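Local coordinates for Steely1 (Dictyostelium discoideum, PDB 2H84), which catalyses, through its C-terminal type III polyketide synthase domain, iterative polyketide extension and cyclisation, yielding acylpyrones in vitro, at the interface of chains A and B. Residues are numbered along the deposited sequence; one frame, centred on the assembly and turned at random. Chains: chain A/B, Steely1.

The interface of chains A and B. Residues chain A 158, 235-237, 241, 361-364, 366; chain B 131, 135, 138, 145, 149.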
ATOM      1  N   LEU A 158       9.925   7.439   3.013  1.00 13.94           N
ATOM      2  CA  LEU A 158       9.039   8.402   3.659  1.00 14.60           C
ATOM      3  C   LEU A 158       7.770   7.792   4.264  1.00 15.46           C
ATOM      4  O   LEU A 158       7.028   8.463   4.989  1.00 16.19           O
ATOM      5  CB  LEU A 158       8.682   9.526   2.681  1.00 13.67           C
ATOM      6  CG  LEU A 158       7.970   9.184   1.374  1.00 13.07           C
ATOM      7  CD1 LEU A 158       6.524   8.848   1.647  1.00 13.26           C
ATOM      8  CD2 LEU A 158       8.032  10.379   0.440  1.00 13.88           C
ATOM      9  N   ARG A 235       4.880  17.017   0.191  1.00 17.64           N
ATOM     10  CA  ARG A 235       5.135  17.763  -1.036  1.00 18.00           C
ATOM     11  C   ARG A 235       5.712  16.844  -2.099  1.00 18.12           C
ATOM     12  O   ARG A 235       6.440  15.898  -1.785  1.00 18.29           O
ATOM     13  CB  ARG A 235       6.131  18.903  -0.758  1.00 19.28           C
ATOM     14  CG  ARG A 235       6.392  19.854  -1.932  1.00 18.98           C
ATOM     15  CD  ARG A 235       5.749  21.209  -1.686  1.00 20.16           C
ATOM     16  NE  ARG A 235       6.481  21.993  -0.699  1.00 20.41           N
ATOM     17  CZ  ARG A 235       5.968  23.015  -0.021  1.00 21.59           C
ATOM     18  NH1 ARG A 235       4.709  23.385  -0.204  1.00 21.80           N
ATOM     19  NH2 ARG A 235       6.729  23.687   0.827  1.00 21.98           N
ATOM     20  N   SER A 236       5.385  17.122  -3.356  1.00 17.41           N
ATOM     21  CA  SER A 236       5.911  16.333  -4.457  1.00 16.73           C
ATOM     22  C   SER A 236       6.726  17.260  -5.352  1.00 17.64           C
ATOM     23  O   SER A 236       6.397  18.442  -5.493  1.00 18.68           O
ATOM     24  CB  SER A 236       4.781  15.699  -5.262  1.00 14.48           C
ATOM     25  OG  SER A 236       4.060  16.674  -5.982  1.00 14.16           O
ATOM     26  N   PHE A 237       7.799  16.734  -5.936  1.00 18.00           N
ATOM     27  CA  PHE A 237       8.640  17.535  -6.818  1.00 18.98           C
ATOM     28  C   PHE A 237       8.723  16.940  -8.227  1.00 19.62           C
ATOM     29  O   PHE A 237       9.221  15.829  -8.433  1.00 20.46           O
ATOM     30  CB  PHE A 237      10.055  17.686  -6.241  1.00 18.96           C
ATOM     31  CG  PHE A 237      10.091  18.313  -4.870  1.00 19.95           C
ATOM     32  CD1 PHE A 237       9.932  17.527  -3.729  1.00 19.77           C
ATOM     33  CD2 PHE A 237      10.270  19.693  -4.722  1.00 18.04           C
ATOM     34  CE1 PHE A 237       9.933  18.105  -2.467  1.00 18.66           C
ATOM     35  CE2 PHE A 237      10.272  20.278  -3.471  1.00 16.55           C
ATOM     36  CZ  PHE A 237      10.110  19.487  -2.340  1.00 18.30           C
ATOM     37  N   GLU A 241      11.620  11.821 -10.690  1.00 17.15           N
ATOM     38  CA  GLU A 241      11.256  10.452 -10.416  1.00 17.29           C
ATOM     39  C   GLU A 241      12.455   9.514 -10.412  1.00 18.24           C
ATOM     40  O   GLU A 241      12.432   8.482  -9.736  1.00 19.43           O
ATOM     41  CB  GLU A 241      10.185   9.993 -11.400  1.00 15.30           C
ATOM     42  CG  GLU A 241       8.871  10.712 -11.171  1.00 14.64           C
ATOM     43  CD  GLU A 241       7.744  10.214 -12.060  1.00 15.57           C
ATOM     44  OE1 GLU A 241       6.614  10.734 -11.928  1.00 16.77           O
ATOM     45  OE2 GLU A 241       7.983   9.310 -12.886  1.00 14.70           O
ATOM     46  N   PRO A 361      11.201   8.371  -2.492  1.00 15.63           N
ATOM     47  CA  PRO A 361      10.917   8.299  -3.930  1.00 15.27           C
ATOM     48  C   PRO A 361       9.840   9.297  -4.456  1.00 15.11           C
ATOM     49  O   PRO A 361       8.806   9.453  -3.752  1.00 17.80           O
ATOM     50  CB  PRO A 361      10.513   6.859  -4.080  1.00 15.15           C
ATOM     51  CG  PRO A 361      11.726   6.218  -3.295  1.00 16.69           C
ATOM     52  CD  PRO A 361      11.873   7.114  -2.044  1.00 15.98           C
ATOM     53  N   GLY A 362      10.068   9.873  -5.617  1.00 14.37           N
ATOM     54  CA  GLY A 362       9.208  10.752  -6.098  1.00 11.70           C
ATOM     55  C   GLY A 362       9.920  11.869  -6.865  1.00 10.31           C
ATOM     56  O   GLY A 362       9.597  11.910  -8.127  1.00 11.46           O
ATOM     57  N   LEU A 363      10.674  12.808  -6.315  1.00  9.33           N
ATOM     58  CA  LEU A 363      10.830  12.847  -4.965  1.00 10.49           C
ATOM     59  C   LEU A 363       9.662  13.381  -4.135  1.00 10.50           C
ATOM     60  O   LEU A 363       8.729  14.086  -4.626  1.00 13.15           O
ATOM     61  CB  LEU A 363      12.059  13.679  -4.728  1.00 11.10           C
ATOM     62  CG  LEU A 363      13.331  13.114  -5.349  1.00 11.41           C
ATOM     63  CD1 LEU A 363      14.435  14.134  -5.646  1.00  9.70           C
ATOM     64  CD2 LEU A 363      13.820  12.095  -4.351  1.00 10.61           C
ATOM     65  N   ALA A 364       9.706  13.219  -2.818  1.00  9.44           N
ATOM     66  CA  ALA A 364       8.639  13.733  -1.927  1.00  9.09           C
ATOM     67  C   ALA A 364       9.044  13.990  -0.513  1.00  9.07           C
ATOM     68  O   ALA A 364       9.863  13.288   0.019  1.00  5.93           O
ATOM     69  CB  ALA A 364       7.411  12.787  -2.037  1.00  9.31           C
ATOM     70  N   GLU A 366       7.770  14.538   3.492  1.00 15.61           N
ATOM     71  CA  GLU A 366       6.694  14.263   4.428  1.00 16.86           C
ATOM     72  C   GLU A 366       7.085  15.086   5.640  1.00 17.85           C
ATOM     73  O   GLU A 366       8.255  15.146   5.987  1.00 17.86           O
ATOM     74  CB  GLU A 366       6.635  12.776   4.803  1.00 17.77           C
ATOM     75  CG  GLU A 366       6.010  11.848   3.777  1.00 19.31           C
ATOM     76  CD  GLU A 366       4.498  12.013   3.641  1.00 20.93           C
ATOM     77  OE1 GLU A 366       3.845  12.540   4.573  1.00 21.29           O
ATOM     78  OE2 GLU A 366       3.958  11.606   2.589  1.00 22.16           O
TER
ATOM     79  N   PRO B 131       8.528   5.629  -8.087  1.00 12.78           N
ATOM     80  CA  PRO B 131       7.429   6.148  -7.264  1.00 11.46           C
ATOM     81  C   PRO B 131       6.105   5.549  -7.694  1.00 10.60           C
ATOM     82  O   PRO B 131       5.899   5.278  -8.873  1.00 11.19           O
ATOM     83  CB  PRO B 131       7.465   7.640  -7.568  1.00 12.54           C
ATOM     84  CG  PRO B 131       8.872   7.878  -8.065  1.00 13.51           C
ATOM     85  CD  PRO B 131       9.126   6.682  -8.902  1.00 12.99           C
ATOM     86  N   PHE B 135       1.772   9.212  -7.213  1.00 16.17           N
ATOM     87  CA  PHE B 135       2.737  10.306  -7.338  1.00 15.28           C
ATOM     88  C   PHE B 135       2.835  10.730  -8.800  1.00 15.19           C
ATOM     89  O   PHE B 135       2.782  11.917  -9.119  1.00 16.38           O
ATOM     90  CB  PHE B 135       4.122   9.869  -6.851  1.00 13.21           C
ATOM     91  CG  PHE B 135       5.183  10.912  -7.041  1.00 12.65           C
ATOM     92  CD1 PHE B 135       5.451  11.843  -6.039  1.00 13.16           C
ATOM     93  CD2 PHE B 135       5.867  11.013  -8.249  1.00 10.83           C
ATOM     94  CE1 PHE B 135       6.379  12.850  -6.233  1.00 10.37           C
ATOM     95  CE2 PHE B 135       6.794  12.014  -8.450  1.00 10.26           C
ATOM     96  CZ  PHE B 135       7.048  12.940  -7.437  1.00 10.41           C
ATOM     97  N   ILE B 138       0.162  13.076  -9.990  1.00 15.98           N
ATOM     98  CA  ILE B 138       0.137  14.450  -9.506  1.00 15.31           C
ATOM     99  C   ILE B 138       0.451  15.394 -10.645  1.00 16.49           C
ATOM    100  O   ILE B 138      -0.312  16.320 -10.932  1.00 16.48           O
ATOM    101  CB  ILE B 138       1.156  14.693  -8.368  1.00 14.36           C
ATOM    102  CG1 ILE B 138       0.730  13.918  -7.117  1.00 12.92           C
ATOM    103  CG2 ILE B 138       1.262  16.189  -8.080  1.00 12.58           C
ATOM    104  CD1 ILE B 138       1.596  14.161  -5.915  1.00 13.16           C
ATOM    105  N   LYS B 145       0.618  20.050  -6.049  1.00 17.03           N
ATOM    106  CA  LYS B 145       1.858  19.349  -5.707  1.00 18.69           C
ATOM    107  C   LYS B 145       1.849  18.843  -4.251  1.00 17.47           C
ATOM    108  O   LYS B 145       2.553  17.895  -3.909  1.00 18.01           O
ATOM    109  CB  LYS B 145       3.049  20.291  -5.886  1.00 21.18           C
ATOM    110  CG  LYS B 145       2.952  21.480  -4.932  1.00 26.80           C
ATOM    111  CD  LYS B 145       4.163  22.391  -4.948  1.00 27.94           C
ATOM    112  CE  LYS B 145       3.901  23.598  -4.055  1.00 28.57           C
ATOM    113  NZ  LYS B 145       5.057  24.545  -4.023  1.00 29.35           N
ATOM    114  N   ARG B 149      -0.736  11.910  -0.510  1.00 14.47           N
ATOM    115  CA  ARG B 149      -0.604  10.612  -1.166  1.00 14.04           C
ATOM    116  C   ARG B 149      -0.838   9.420  -0.251  1.00 14.04           C
ATOM    117  O   ARG B 149      -0.452   9.434   0.912  1.00 14.26           O
ATOM    118  CB  ARG B 149       0.787  10.457  -1.802  1.00 15.26           C
ATOM    119  CG  ARG B 149       1.433  11.736  -2.310  1.00 14.53           C
ATOM    120  CD  ARG B 149       2.429  11.466  -3.422  1.00 15.42           C
ATOM    121  NE  ARG B 149       3.146  10.195  -3.287  1.00 18.19           N
ATOM    122  CZ  ARG B 149       4.060   9.926  -2.357  1.00 18.68           C
ATOM    123  NH1 ARG B 149       4.386  10.839  -1.446  1.00 19.24           N
ATOM    124  NH2 ARG B 149       4.667   8.746  -2.358  1.00 18.28           N
TER
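In the Steely1 homodimer, B:Phe135 shows how one aromatic ring can seat a partner's glycine loop. Leaving helix 133-142 with CG anti to its backbone N (chi1 176°), its ring meets the Gly-Pro-Gly loop of chain A (A:Pro361, A:Gly362) that leads, through a cis peptide before A:Leu363, into strand 364-372. A:Gly362 CA lies over one face, displaced toward the rim and 3.5 Å from the ring centroid, a CH-pi contact for which the absence of a side chain on the glycine probably makes room. The carbonyl O of A:Phe237 and the carboxylate OE1 of A:Glu241 stand at the ring's edge, in its plane. A:Glu241 runs past the ring in the opposite direction, its CG 3.7 Å from B:Phe135 CE2. Beside the ring, B:Pro131 sets its CG 3.5 Å from A:Gly362 CA. On the opposite side of the ring plane from A:Gly362, A:Ser236 CB meets the rim at B:Phe135 CE1, 3.4 Å away, and also packs on B:Ile138 CD1. An alanine in place of B:Phe135 would remove the ring and would probably loosen the packing against A:Gly362, A:Ser236 and A:Glu241.

Polar pairing centres on the carbonyl O of B:Lys145. A:Ser236 OG, set between its backbone N and carbonyl carbon (chi1 70°), donates to it over 2.8 Å, in the carbonyl plane on a lone pair (116° at the oxygen); the backbone N of A:Ser236 adds a weak bond.

The charged side chains meet more loosely. The extended B:Lys145 lies alongside A:Arg235, pointing the same way, and packs through its aliphatic part, B:Lys145 CD to A:Arg235 CD at 3.8 Å; the like-charged tips lie close and probably repel each other mildly. B:Arg149, bent at chi3, directs NH1 toward A:Ala364 CB at 3.6 Å; A:Glu366, of opposite charge, may favour it electrostatically without direct contact.

In the thiolase-fold homodimer, strands 227-236 and 364-372 of chain A and the glycine loop between strands 353-360 and 364-372 meet helix 133-142, the loops of B:Pro131 and B:Lys145 and strand 148-153 of chain B, a patch repeated by the two-fold axis and centred about 11 Å from the catalytic cysteine nucleophile, A:Cys157.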